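Leucine aminopeptidase 2, chloroplastic (Streptomyces sp. BC16019, PDB 5LHJ) probably removes N-terminal amino acids from peptides as a manganese-dependent metalloaminopeptidase of the M17 family and takes part in maturing the peptide natural product bottromycin. Local coordinates at residues T335-H341 against V428-C434; H419-N423 against S435-G439; A96-S100 against R111-A115; A60-V66 against L78-G83. All coordinates share one frame. Numbering follows the deposited sequence.

Interaction 1: residues T335-H341 against V428-C434; sequences TTTEITH and VADRVNC
T335-H341, a strand at T336-E338 that leaves the extended form at T340, runs parallel to V428-C434, with T336 level with D430 and E338 paired with V432 (CA-CA 4.8 Å). A429 sets its CB 3.9 Å from E338 CB. D430 N donates to T336 OG1 (2.9 Å) and T336 N to D430 OD2 (3.0 Å), while Y145 and S147 of the second subunit also bond T336 OG1 and D430 OD2, respectively. R431, chi1 p, places NH1 3.0 Å and NH2 3.1 Å from T335 OG1, which D333 also holds, while NE salt-bridges D450; R431 O accepts from E338 N (2.8 Å). V432 CG1 meets T340 CG2 at 3.7 Å. N433 N donates to E338 O (3.2 Å); its p side chain extends this, OD1 accepting from T340 N (2.8 Å) and ND2 donating to H341 O (2.9 Å). C434 O accepts from T340 OG1 (2.7 Å). Past this parallel pair, H341 lies beside D343 and N433 near E345, ligands of the M17 two-manganese site, empty in this chain.

Interaction 2: residues H419-N423 against S435-G439; sequences HERRN and SHRHG
H419-N423 coils with helical backbone angles into a 3-10 segment at R422-N423, closed by N423 N donating to E420 O (3.0 Å), whereas S435-G439 is an irregular loop. The two come closest at N423 and S435, CA atoms 5.7 Å apart, and diverge to 7.5 Å between E420 and G439. H436 (phi/psi 58/23) bends the loop within an ST turn, in which S435 OG accepts from R437 N at 3.0 Å; Q443 also bonds S435 OG. G439, at phi 98°, is the N-cap residue of helix 440-449, and a CB there would sit only 3.0 Å from E420 OE1. The contact thus packs the turn before strand 431-432 of the catalytic domain onto the loop that starts this helix. N423, chi1 m, points its side chain across: OD1 accepts from R437 NH1 (2.8 Å), while ND2 donates to E420 OE1 (2.9 Å), an oxygen also bonded by Q443. N423 O lies 3.2 Å from S435 CB. One water donates to both E420 OE2 (2.8 Å) and H438 O (2.9 Å). R422 NH2 and R437 NH1 approach to 3.8 Å despite like charge; E471 of the third subunit forms long, weak ion pairs with both arginines.

Interaction 3: residues A96-S100 against R111-A115; sequences AAAAS and RLDLA
One turn of helix 90-102, A96 to S100, lies over the end of strand 109-112, where R111 and L112 are extended and the chain then bends at D113 into a 3-10 segment at L114-A115. The nearest CA atoms, A97 and L114, are 7.3 Å apart, and the two segments bury 183 Å² in all. Apolar packing makes the contact. L114 (chi1 m, chi2 t) pushes CD1 against the helix, 3.5 Å from A97 N and 4.0 Å from both A96 CB and A97 CB. L112, also m and t, puts CD2 3.7 Å from S100 CB and CD1 4.5 Å from A97 CB. V80 of strand 76-81 and V131 of helix 124-139 add to the same apolar layer. The polar bonds stay within each segment. S100, chi1 m, turns its hydroxyl back along the helix, OG donating to A96 O at 2.8 Å beside the backbone bond from S100 N to A96 O (3.0 Å). R111 NE bonds D113 OD1 (2.8 Å) in a salt bridge away from the helix. Helix 90-102 links strand 76-81 to strand 109-112, which run parallel with strand 38-43 between them, so this is the packing of a beta-alpha-beta crossover. With the small residues A96, A97 and S100 facing two leucines, adhesion rests on close van der Waals fit rather than directional bonds.

Interaction 4: residues A60-V66 against L78-G83; sequences ARPGQVV and LNVGLG
V65 overlaps L78 and V80, its CG1 4.1 Å from L78 CD2 and its CG2 4.2 Å from V80 CG1. The strands run antiparallel: V65 and V80 form a non-hydrogen-bonded pair (CA-CA 4.7 Å), V66 and N79 a hydrogen-bonded one (5.3 Å), with V66 N to N79 O and N79 N to V66 O both 3.0 Å. A water bridges V66 O (2.9 Å) and N79 ND2 (2.8 Å). Pairing continues with G81 N to Q64 O (2.9 Å), G63 N to G81 O (3.0 Å) and G83 N to A60 O (2.9 Å). Before the strand, R61-Q64 makes a type II turn, Q64 N to R61 O 2.9 Å. R61 O lies 3.2 Å from G81 CA, and P62 CG 3.9 Å from G83 CA. Strand 65-69 of this beta hairpin is outermost in the N-terminal domain's sheet within this chain. The contact is thus chiefly backbone to backbone, and G81 and G83 leave room for the turn, since a CB on either would clash with it.

Overall arrangement
The four contacts fall into two clusters, one in each domain. Interactions 4 and 3 come first along the chain and touch, centres 9 Å apart: hairpin 65-69/76-81 and helix 90-102 follow one another, and V80 and L82 pack against that helix, so both contacts build the five-stranded sheet domain. Interactions 1 and 2 lie in the catalytic domain with centres 13 Å apart; their segments alternate in sequence, and S435 directly follows C434, so strand 431-432 serves one and the loop after it the other. The clusters are about 48 to 54 Å apart between contact centres. Interaction 1 borders the manganese-binding residues, and both it and interaction 2 meet neighbouring subunits; interaction 4 does so only through L78.

Interaction 1: residues T335-H341 against V428-C434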
loop_
_atom_site.group_PDB
_atom_site.type_symbol
_atom_site.label_atom_id
_atom_site.label_comp_id
_atom_site.label_asym_id
_atom_site.label_seq_id
_atom_site.Cartn_x
_atom_site.Cartn_y
_atom_site.Cartn_z
ATOM N N THR A 335 34.514 2.535 16.562
ATOM C CA THR A 335 33.135 2.975 16.797
ATOM C C THR A 335 32.154 1.959 16.229
ATOM O O THR A 335 32.521 1.109 15.422
ATOM C CB THR A 335 32.837 4.374 16.212
ATOM O OG1 THR A 335 32.864 4.351 14.773
ATOM C CG2 THR A 335 33.820 5.387 16.718
ATOM N N THR A 336 30.900 2.063 16.657
ATOM C CA THR A 336 29.901 1.047 16.358
ATOM C C THR A 336 28.690 1.617 15.629
ATOM O O THR A 336 28.254 2.738 15.893
ATOM C CB THR A 336 29.430 0.313 17.622
ATOM O OG1 THR A 336 28.891 1.260 18.555
ATOM C CG2 THR A 336 30.577 -0.440 18.252
ATOM N N THR A 337 28.140 0.810 14.730
ATOM C CA THR A 337 26.913 1.149 14.013
ATOM C C THR A 337 25.892 0.045 14.167
ATOM O O THR A 337 26.200 -1.127 13.948
ATOM C CB THR A 337 27.186 1.349 12.513
ATOM O OG1 THR A 337 28.109 2.429 12.331
ATOM C CG2 THR A 337 25.916 1.632 11.728
ATOM N N GLU A 338 24.671 0.444 14.512
ATOM C CA GLU A 338 23.523 -0.440 14.571
ATOM C C GLU A 338 22.819 -0.459 13.219
ATOM O O GLU A 338 22.483 0.603 12.683
ATOM C CB GLU A 338 22.541 0.033 15.635
ATOM C CG GLU A 338 21.353 -0.896 15.814
ATOM C CD GLU A 338 20.281 -0.363 16.752
ATOM O OE1 GLU A 338 20.246 0.854 17.060
ATOM O OE2 GLU A 338 19.436 -1.183 17.161
ATOM N N ILE A 339 22.598 -1.660 12.681
ATOM C CA ILE A 339 21.906 -1.846 11.406
ATOM C C ILE A 339 20.408 -1.817 11.654
ATOM O O ILE A 339 19.806 -2.809 12.089
ATOM C CB ILE A 339 22.314 -3.164 10.688
ATOM C CG1 ILE A 339 23.839 -3.258 10.528
ATOM C CG2 ILE A 339 21.604 -3.281 9.327
ATOM C CD1 ILE A 339 24.490 -2.120 9.767
ATOM N N THR A 340 19.791 -0.670 11.405
ATOM C CA THR A 340 18.344 -0.551 11.560
ATOM C C THR A 340 17.570 -0.775 10.253
ATOM O O THR A 340 16.351 -0.947 10.289
ATOM C CB THR A 340 17.982 0.808 12.167
ATOM O OG1 THR A 340 18.544 1.844 11.366
ATOM C CG2 THR A 340 18.548 0.920 13.604
ATOM N N HIS A 341 18.258 -0.757 9.108
ATOM C CA HIS A 341 17.636 -1.065 7.815
ATOM C C HIS A 341 18.746 -1.568 6.897
ATOM O O HIS A 341 19.723 -0.850 6.683
ATOM C CB HIS A 341 16.939 0.200 7.237
ATOM C CG HIS A 341 15.918 -0.091 6.180
ATOM N ND1 HIS A 341 16.235 -0.729 5.006
ATOM C CD2 HIS A 341 14.589 0.168 6.113
ATOM C CE1 HIS A 341 15.152 -0.860 4.258
ATOM N NE2 HIS A 341 14.134 -0.337 4.915
ATOM N N VAL A 428 21.605 1.475 21.244
ATOM C CA VAL A 428 22.536 0.360 21.473
ATOM C C VAL A 428 23.972 0.706 21.059
ATOM O O VAL A 428 24.911 0.436 21.799
ATOM C CB VAL A 428 22.042 -0.901 20.718
ATOM C CG1 VAL A 428 23.065 -2.029 20.754
ATOM C CG2 VAL A 428 20.721 -1.374 21.322
ATOM N N ALA A 429 24.140 1.266 19.865
ATOM C CA ALA A 429 25.473 1.551 19.323
ATOM C C ALA A 429 25.778 3.056 19.307
ATOM O O ALA A 429 24.993 3.875 19.811
ATOM C CB ALA A 429 25.593 0.947 17.939
ATOM N N ASP A 430 26.929 3.427 18.735
ATOM C CA ASP A 430 27.278 4.843 18.609
ATOM C C ASP A 430 26.374 5.600 17.631
ATOM O O ASP A 430 26.146 6.795 17.803
ATOM C CB ASP A 430 28.747 5.026 18.201
ATOM C CG ASP A 430 29.722 4.490 19.221
ATOM O OD1 ASP A 430 29.402 4.449 20.444
ATOM O OD2 ASP A 430 30.832 4.109 18.796
ATOM N N ARG A 431 25.868 4.899 16.614
ATOM C CA ARG A 431 24.992 5.495 15.622
ATOM C C ARG A 431 24.136 4.427 14.968
ATOM O O ARG A 431 24.433 3.223 15.085
ATOM C CB ARG A 431 25.817 6.178 14.533
ATOM C CG ARG A 431 26.726 5.204 13.800
ATOM C CD ARG A 431 27.633 5.905 12.827
ATOM N NE ARG A 431 28.792 6.563 13.413
ATOM C CZ ARG A 431 29.873 5.966 13.915
ATOM N NH1 ARG A 431 29.967 4.645 14.014
ATOM N NH2 ARG A 431 30.879 6.716 14.332
ATOM N N VAL A 432 23.109 4.880 14.261
ATOM C CA VAL A 432 22.307 4.014 13.379
ATOM C C VAL A 432 22.642 4.277 11.915
ATOM O O VAL A 432 23.127 5.357 11.575
ATOM C CB VAL A 432 20.784 4.210 13.557
ATOM C CG1 VAL A 432 20.366 3.864 14.970
ATOM C CG2 VAL A 432 20.322 5.629 13.170
ATOM N N ASN A 433 22.350 3.300 11.057
ATOM C CA ASN A 433 22.420 3.517 9.604
ATOM C C ASN A 433 21.115 3.970 8.977
ATOM O O ASN A 433 21.089 4.203 7.766
ATOM C CB ASN A 433 22.989 2.297 8.862
ATOM C CG ASN A 433 21.987 1.167 8.696
ATOM O OD1 ASN A 433 21.088 0.974 9.510
ATOM N ND2 ASN A 433 22.150 0.409 7.616
ATOM N N CYS A 434 20.043 4.100 9.769
ATOM C CA CYS A 434 18.750 4.564 9.261
ATOM C C CYS A 434 17.888 5.079 10.400
ATOM O O CYS A 434 17.661 4.356 11.385
ATOM C CB CYS A 434 18.020 3.425 8.560
ATOM S SG CYS A 434 16.437 3.885 7.806
#

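Interaction 2: residues H419-N423 against S435-G439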
loop_
_atom_site.group_PDB
_atom_site.type_symbol
_atom_site.label_atom_id
_atom_site.label_comp_id
_atom_site.label_asym_id
_atom_site.label_seq_id
_atom_site.Cartn_x
_atom_site.Cartn_y
_atom_site.Cartn_z
ATOM N N HIS A 419 21.777 19.961 13.341
ATOM C CA HIS A 419 20.556 19.459 13.972
ATOM C C HIS A 419 20.063 18.104 13.435
ATOM O O HIS A 419 19.242 17.453 14.077
ATOM C CB HIS A 419 19.436 20.508 13.961
ATOM C CG HIS A 419 18.953 20.896 12.599
ATOM N ND1 HIS A 419 19.234 22.123 12.031
ATOM C CD2 HIS A 419 18.175 20.239 11.707
ATOM C CE1 HIS A 419 18.651 22.198 10.849
ATOM N NE2 HIS A 419 18.005 21.066 10.629
ATOM N N GLU A 420 20.577 17.653 12.287
ATOM C CA GLU A 420 20.256 16.298 11.821
ATOM C C GLU A 420 21.083 15.199 12.484
ATOM O O GLU A 420 20.747 14.012 12.351
ATOM C CB GLU A 420 20.348 16.210 10.294
ATOM C CG GLU A 420 19.182 16.890 9.593
ATOM C CD GLU A 420 17.835 16.225 9.869
ATOM O OE1 GLU A 420 17.769 14.990 9.986
ATOM O OE2 GLU A 420 16.828 16.942 9.985
ATOM N N ARG A 421 22.142 15.561 13.205
ATOM C CA ARG A 421 22.948 14.558 13.910
ATOM C C ARG A 421 22.146 13.838 14.986
ATOM O O ARG A 421 22.438 12.685 15.297
ATOM C CB ARG A 421 24.229 15.155 14.509
ATOM C CG ARG A 421 25.225 15.559 13.447
ATOM C CD ARG A 421 26.612 15.863 13.998
ATOM N NE ARG A 421 27.607 15.616 12.956
ATOM C CZ ARG A 421 28.058 14.412 12.584
ATOM N NH1 ARG A 421 27.636 13.294 13.186
ATOM N NH2 ARG A 421 28.943 14.329 11.597
ATOM N N ARG A 422 21.110 14.477 15.527
ATOM C CA ARG A 422 20.270 13.798 16.502
ATOM C C ARG A 422 19.578 12.565 15.906
ATOM O O ARG A 422 19.239 11.635 16.637
ATOM C CB ARG A 422 19.226 14.737 17.083
ATOM C CG ARG A 422 18.117 15.079 16.135
ATOM C CD ARG A 422 17.313 16.260 16.662
ATOM N NE ARG A 422 15.968 16.169 16.135
ATOM C CZ ARG A 422 15.599 16.475 14.896
ATOM N NH1 ARG A 422 16.451 16.948 13.979
ATOM N NH2 ARG A 422 14.339 16.307 14.571
ATOM N N ASN A 423 19.367 12.574 14.590
ATOM C CA ASN A 423 18.802 11.420 13.888
ATOM C C ASN A 423 19.766 10.276 13.596
ATOM O O ASN A 423 19.354 9.262 13.040
ATOM C CB ASN A 423 18.074 11.877 12.629
ATOM C CG ASN A 423 16.769 12.572 12.963
ATOM O OD1 ASN A 423 16.088 12.192 13.931
ATOM N ND2 ASN A 423 16.419 13.594 12.196
ATOM N N SER A 435 17.415 6.315 10.275
ATOM C CA SER A 435 16.549 6.922 11.303
ATOM C C SER A 435 15.071 6.646 11.102
ATOM O O SER A 435 14.261 6.917 12.010
ATOM C CB SER A 435 16.735 8.441 11.318
ATOM O OG SER A 435 16.261 8.996 10.112
ATOM N N HIS A 436 14.699 6.182 9.907
ATOM C CA HIS A 436 13.305 6.079 9.487
ATOM C C HIS A 436 12.582 7.429 9.526
ATOM O O HIS A 436 11.354 7.468 9.603
ATOM C CB HIS A 436 12.526 5.037 10.315
ATOM C CG HIS A 436 13.189 3.700 10.366
ATOM N ND1 HIS A 436 13.917 3.274 11.454
ATOM C CD2 HIS A 436 13.237 2.696 9.463
ATOM C CE1 HIS A 436 14.388 2.063 11.219
ATOM N NE2 HIS A 436 14.001 1.695 10.011
ATOM N N ARG A 437 13.341 8.522 9.448
ATOM C CA ARG A 437 12.775 9.863 9.442
ATOM C C ARG A 437 13.215 10.568 8.167
ATOM O O ARG A 437 14.159 10.145 7.495
ATOM C CB ARG A 437 13.257 10.647 10.646
ATOM C CG ARG A 437 12.633 10.200 11.959
ATOM C CD ARG A 437 13.270 10.933 13.126
ATOM N NE ARG A 437 12.319 11.208 14.198
ATOM C CZ ARG A 437 12.552 12.017 15.240
ATOM N NH1 ARG A 437 13.730 12.636 15.401
ATOM N NH2 ARG A 437 11.593 12.204 16.146
ATOM N N HIS A 438 12.540 11.663 7.860
ATOM C CA HIS A 438 12.946 12.517 6.753
ATOM C C HIS A 438 14.356 13.065 6.961
ATOM O O HIS A 438 14.808 13.214 8.090
ATOM C CB HIS A 438 11.999 13.700 6.614
ATOM C CG HIS A 438 10.621 13.327 6.185
ATOM N ND1 HIS A 438 10.374 12.587 5.049
ATOM C CD2 HIS A 438 9.409 13.632 6.713
ATOM C CE1 HIS A 438 9.065 12.441 4.902
ATOM N NE2 HIS A 438 8.461 13.052 5.905
ATOM N N GLY A 439 15.033 13.356 5.856
ATOM C CA GLY A 439 16.390 13.927 5.871
ATOM C C GLY A 439 17.521 12.929 5.681
ATOM O O GLY A 439 18.681 13.238 6.008
HETATM O O HOH W 1 14.477 15.502 9.817
HETATM O O HOH W 2 12.965 15.323 17.225
#

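Interaction 3: residues A96-S100 against R111-A115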
loop_
_atom_site.group_PDB
_atom_site.type_symbol
_atom_site.label_atom_id
_atom_site.label_comp_id
_atom_site.label_asym_id
_atom_site.label_seq_id
_atom_site.Cartn_x
_atom_site.Cartn_y
_atom_site.Cartn_z
ATOM N N ALA A 96 25.063 19.845 -29.417
ATOM C CA ALA A 96 25.018 19.906 -30.886
ATOM C C ALA A 96 25.841 18.802 -31.537
ATOM O O ALA A 96 25.438 18.244 -32.554
ATOM C CB ALA A 96 25.472 21.269 -31.397
ATOM N N ALA A 97 26.998 18.477 -30.950
ATOM C CA ALA A 97 27.833 17.400 -31.472
ATOM C C ALA A 97 27.130 16.049 -31.318
ATOM O O ALA A 97 27.164 15.214 -32.221
ATOM C CB ALA A 97 29.178 17.374 -30.765
ATOM N N ALA A 98 26.479 15.834 -30.178
ATOM C CA ALA A 98 25.742 14.581 -29.968
ATOM C C ALA A 98 24.569 14.455 -30.949
ATOM O O ALA A 98 24.334 13.375 -31.503
ATOM C CB ALA A 98 25.257 14.472 -28.532
ATOM N N ALA A 99 23.859 15.555 -31.191
ATOM C CA ALA A 99 22.766 15.572 -32.187
ATOM C C ALA A 99 23.256 15.269 -33.607
ATOM O O ALA A 99 22.573 14.590 -34.375
ATOM C CB ALA A 99 22.043 16.911 -32.169
ATOM N N SER A 100 24.429 15.808 -33.951
ATOM C CA SER A 100 25.064 15.557 -35.243
ATOM C C SER A 100 25.362 14.077 -35.467
ATOM O O SER A 100 25.039 13.530 -36.529
ATOM C CB SER A 100 26.372 16.360 -35.384
ATOM O OG SER A 100 26.127 17.751 -35.275
ATOM N N ARG A 111 32.626 14.517 -40.582
ATOM C CA ARG A 111 33.474 15.625 -40.146
ATOM C C ARG A 111 32.589 16.661 -39.465
ATOM O O ARG A 111 31.665 17.180 -40.088
ATOM C CB ARG A 111 34.227 16.274 -41.316
ATOM C CG ARG A 111 35.315 17.222 -40.835
ATOM C CD ARG A 111 36.046 17.917 -41.966
ATOM N NE ARG A 111 35.270 19.024 -42.537
ATOM C CZ ARG A 111 34.937 19.170 -43.821
ATOM N NH1 ARG A 111 35.300 18.289 -44.760
ATOM N NH2 ARG A 111 34.234 20.236 -44.190
ATOM N N LEU A 112 32.864 16.930 -38.188
ATOM C CA LEU A 112 32.181 17.975 -37.440
ATOM C C LEU A 112 32.962 19.277 -37.571
ATOM O O LEU A 112 34.108 19.363 -37.109
ATOM C CB LEU A 112 32.092 17.591 -35.952
ATOM C CG LEU A 112 31.462 16.221 -35.692
ATOM C CD1 LEU A 112 31.582 15.852 -34.223
ATOM C CD2 LEU A 112 30.022 16.208 -36.151
ATOM N N ASP A 113 32.348 20.275 -38.207
ATOM C CA ASP A 113 32.914 21.625 -38.272
ATOM C C ASP A 113 32.354 22.555 -37.193
ATOM O O ASP A 113 32.630 23.751 -37.215
ATOM C CB ASP A 113 32.674 22.236 -39.664
ATOM C CG ASP A 113 33.473 21.546 -40.769
ATOM O OD1 ASP A 113 34.246 20.603 -40.498
ATOM O OD2 ASP A 113 33.331 21.952 -41.940
ATOM N N LEU A 114 31.620 22.011 -36.221
ATOM C CA LEU A 114 30.900 22.828 -35.238
ATOM C C LEU A 114 31.794 23.768 -34.433
ATOM O O LEU A 114 31.397 24.894 -34.136
ATOM C CB LEU A 114 30.122 21.934 -34.248
ATOM C CG LEU A 114 29.114 20.926 -34.800
ATOM C CD1 LEU A 114 28.528 20.137 -33.637
ATOM C CD2 LEU A 114 27.994 21.556 -35.608
ATOM N N ALA A 115 32.991 23.310 -34.067
ATOM C CA ALA A 115 33.895 24.119 -33.233
ATOM C C ALA A 115 34.490 25.320 -33.984
ATOM O O ALA A 115 35.087 26.197 -33.351
ATOM C CB ALA A 115 35.006 23.258 -32.641
#

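Interaction 4: residues A60-V66 against L78-G83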
loop_
_atom_site.group_PDB
_atom_site.type_symbol
_atom_site.label_atom_id
_atom_site.label_comp_id
_atom_site.label_asym_id
_atom_site.label_seq_id
_atom_site.Cartn_x
_atom_site.Cartn_y
_atom_site.Cartn_z
ATOM N N ALA A 60 17.955 27.241 -36.530
ATOM C CA ALA A 60 19.107 27.161 -35.646
ATOM C C ALA A 60 18.790 26.967 -34.156
ATOM O O ALA A 60 19.550 27.435 -33.310
ATOM C CB ALA A 60 20.005 28.368 -35.857
ATOM N N ARG A 61 17.709 26.252 -33.830
ATOM C CA ARG A 61 17.441 25.865 -32.431
ATOM C C ARG A 61 18.561 24.932 -31.972
ATOM O O ARG A 61 18.983 24.088 -32.747
ATOM C CB ARG A 61 16.107 25.132 -32.266
ATOM C CG ARG A 61 14.871 25.970 -32.525
ATOM C CD ARG A 61 13.563 25.251 -32.159
ATOM N NE ARG A 61 13.149 24.265 -33.173
ATOM C CZ ARG A 61 13.488 22.970 -33.186
ATOM N NH1 ARG A 61 14.254 22.432 -32.233
ATOM N NH2 ARG A 61 13.050 22.189 -34.169
ATOM N N PRO A 62 19.045 25.071 -30.722
ATOM C CA PRO A 62 20.141 24.197 -30.266
ATOM C C PRO A 62 19.858 22.713 -30.468
ATOM O O PRO A 62 18.819 22.223 -30.043
ATOM C CB PRO A 62 20.252 24.533 -28.777
ATOM C CG PRO A 62 19.844 25.961 -28.723
ATOM C CD PRO A 62 18.703 26.070 -29.695
ATOM N N GLY A 63 20.753 22.025 -31.169
ATOM C CA GLY A 63 20.563 20.606 -31.478
ATOM C C GLY A 63 19.591 20.245 -32.606
ATOM O O GLY A 63 19.445 19.060 -32.909
ATOM N N GLN A 64 18.933 21.231 -33.230
ATOM C CA GLN A 64 18.099 20.975 -34.409
ATOM C C GLN A 64 19.012 20.604 -35.564
ATOM O O GLN A 64 19.997 21.293 -35.806
ATOM C CB GLN A 64 17.304 22.215 -34.803
ATOM C CG GLN A 64 16.418 22.033 -36.027
ATOM C CD GLN A 64 15.721 23.309 -36.450
ATOM O OE1 GLN A 64 16.190 24.417 -36.177
ATOM N NE2 GLN A 64 14.598 23.159 -37.155
ATOM N N VAL A 65 18.668 19.545 -36.290
ATOM C CA VAL A 65 19.481 19.099 -37.414
ATOM C C VAL A 65 18.622 18.977 -38.658
ATOM O O VAL A 65 17.587 18.322 -38.622
ATOM C CB VAL A 65 20.139 17.743 -37.119
ATOM C CG1 VAL A 65 20.907 17.245 -38.336
ATOM C CG2 VAL A 65 21.052 17.867 -35.910
ATOM N N VAL A 66 19.071 19.587 -39.754
ATOM C CA VAL A 66 18.454 19.390 -41.075
ATOM C C VAL A 66 19.525 18.968 -42.077
ATOM O O VAL A 66 20.485 19.705 -42.300
ATOM C CB VAL A 66 17.742 20.659 -41.563
ATOM C CG1 VAL A 66 17.130 20.431 -42.941
ATOM C CG2 VAL A 66 16.655 21.060 -40.570
ATOM N N LEU A 78 24.930 18.470 -42.860
ATOM C CA LEU A 78 24.007 18.693 -41.752
ATOM C C LEU A 78 24.153 20.129 -41.289
ATOM O O LEU A 78 25.241 20.543 -40.890
ATOM C CB LEU A 78 24.299 17.773 -40.573
ATOM C CG LEU A 78 24.377 16.275 -40.818
ATOM C CD1 LEU A 78 24.723 15.584 -39.508
ATOM C CD2 LEU A 78 23.097 15.736 -41.403
ATOM N N ASN A 79 23.070 20.898 -41.364
ATOM C CA ASN A 79 22.999 22.152 -40.636
ATOM C C ASN A 79 22.522 21.886 -39.213
ATOM O O ASN A 79 21.464 21.271 -39.006
ATOM C CB ASN A 79 22.111 23.156 -41.362
ATOM C CG ASN A 79 22.799 23.747 -42.589
ATOM O OD1 ASN A 79 23.947 24.212 -42.515
ATOM N ND2 ASN A 79 22.114 23.720 -43.717
ATOM N N VAL A 80 23.305 22.359 -38.244
ATOM C CA VAL A 80 23.106 22.012 -36.836
ATOM C C VAL A 80 22.978 23.291 -36.024
ATOM O O VAL A 80 23.873 24.140 -36.044
ATOM C CB VAL A 80 24.269 21.162 -36.298
ATOM C CG1 VAL A 80 23.990 20.712 -34.865
ATOM C CG2 VAL A 80 24.517 19.975 -37.218
ATOM N N GLY A 81 21.864 23.430 -35.316
ATOM C CA GLY A 81 21.590 24.638 -34.556
ATOM C C GLY A 81 22.469 24.815 -33.327
ATOM O O GLY A 81 22.710 23.867 -32.585
ATOM N N LEU A 82 22.950 26.038 -33.126
ATOM C CA LEU A 82 23.695 26.426 -31.924
ATOM C C LEU A 82 23.008 27.556 -31.145
ATOM O O LEU A 82 23.574 28.080 -30.179
ATOM C CB LEU A 82 25.115 26.851 -32.309
ATOM C CG LEU A 82 26.005 25.766 -32.940
ATOM C CD1 LEU A 82 27.235 26.397 -33.557
ATOM C CD2 LEU A 82 26.415 24.712 -31.922
ATOM N N GLY A 83 21.788 27.917 -31.544
ATOM C CA GLY A 83 21.045 28.982 -30.872
ATOM C C GLY A 83 21.698 30.346 -31.014
ATOM O O GLY A 83 22.637 30.512 -31.801
HETATM O O HOH W 3 19.902 22.075 -43.843
#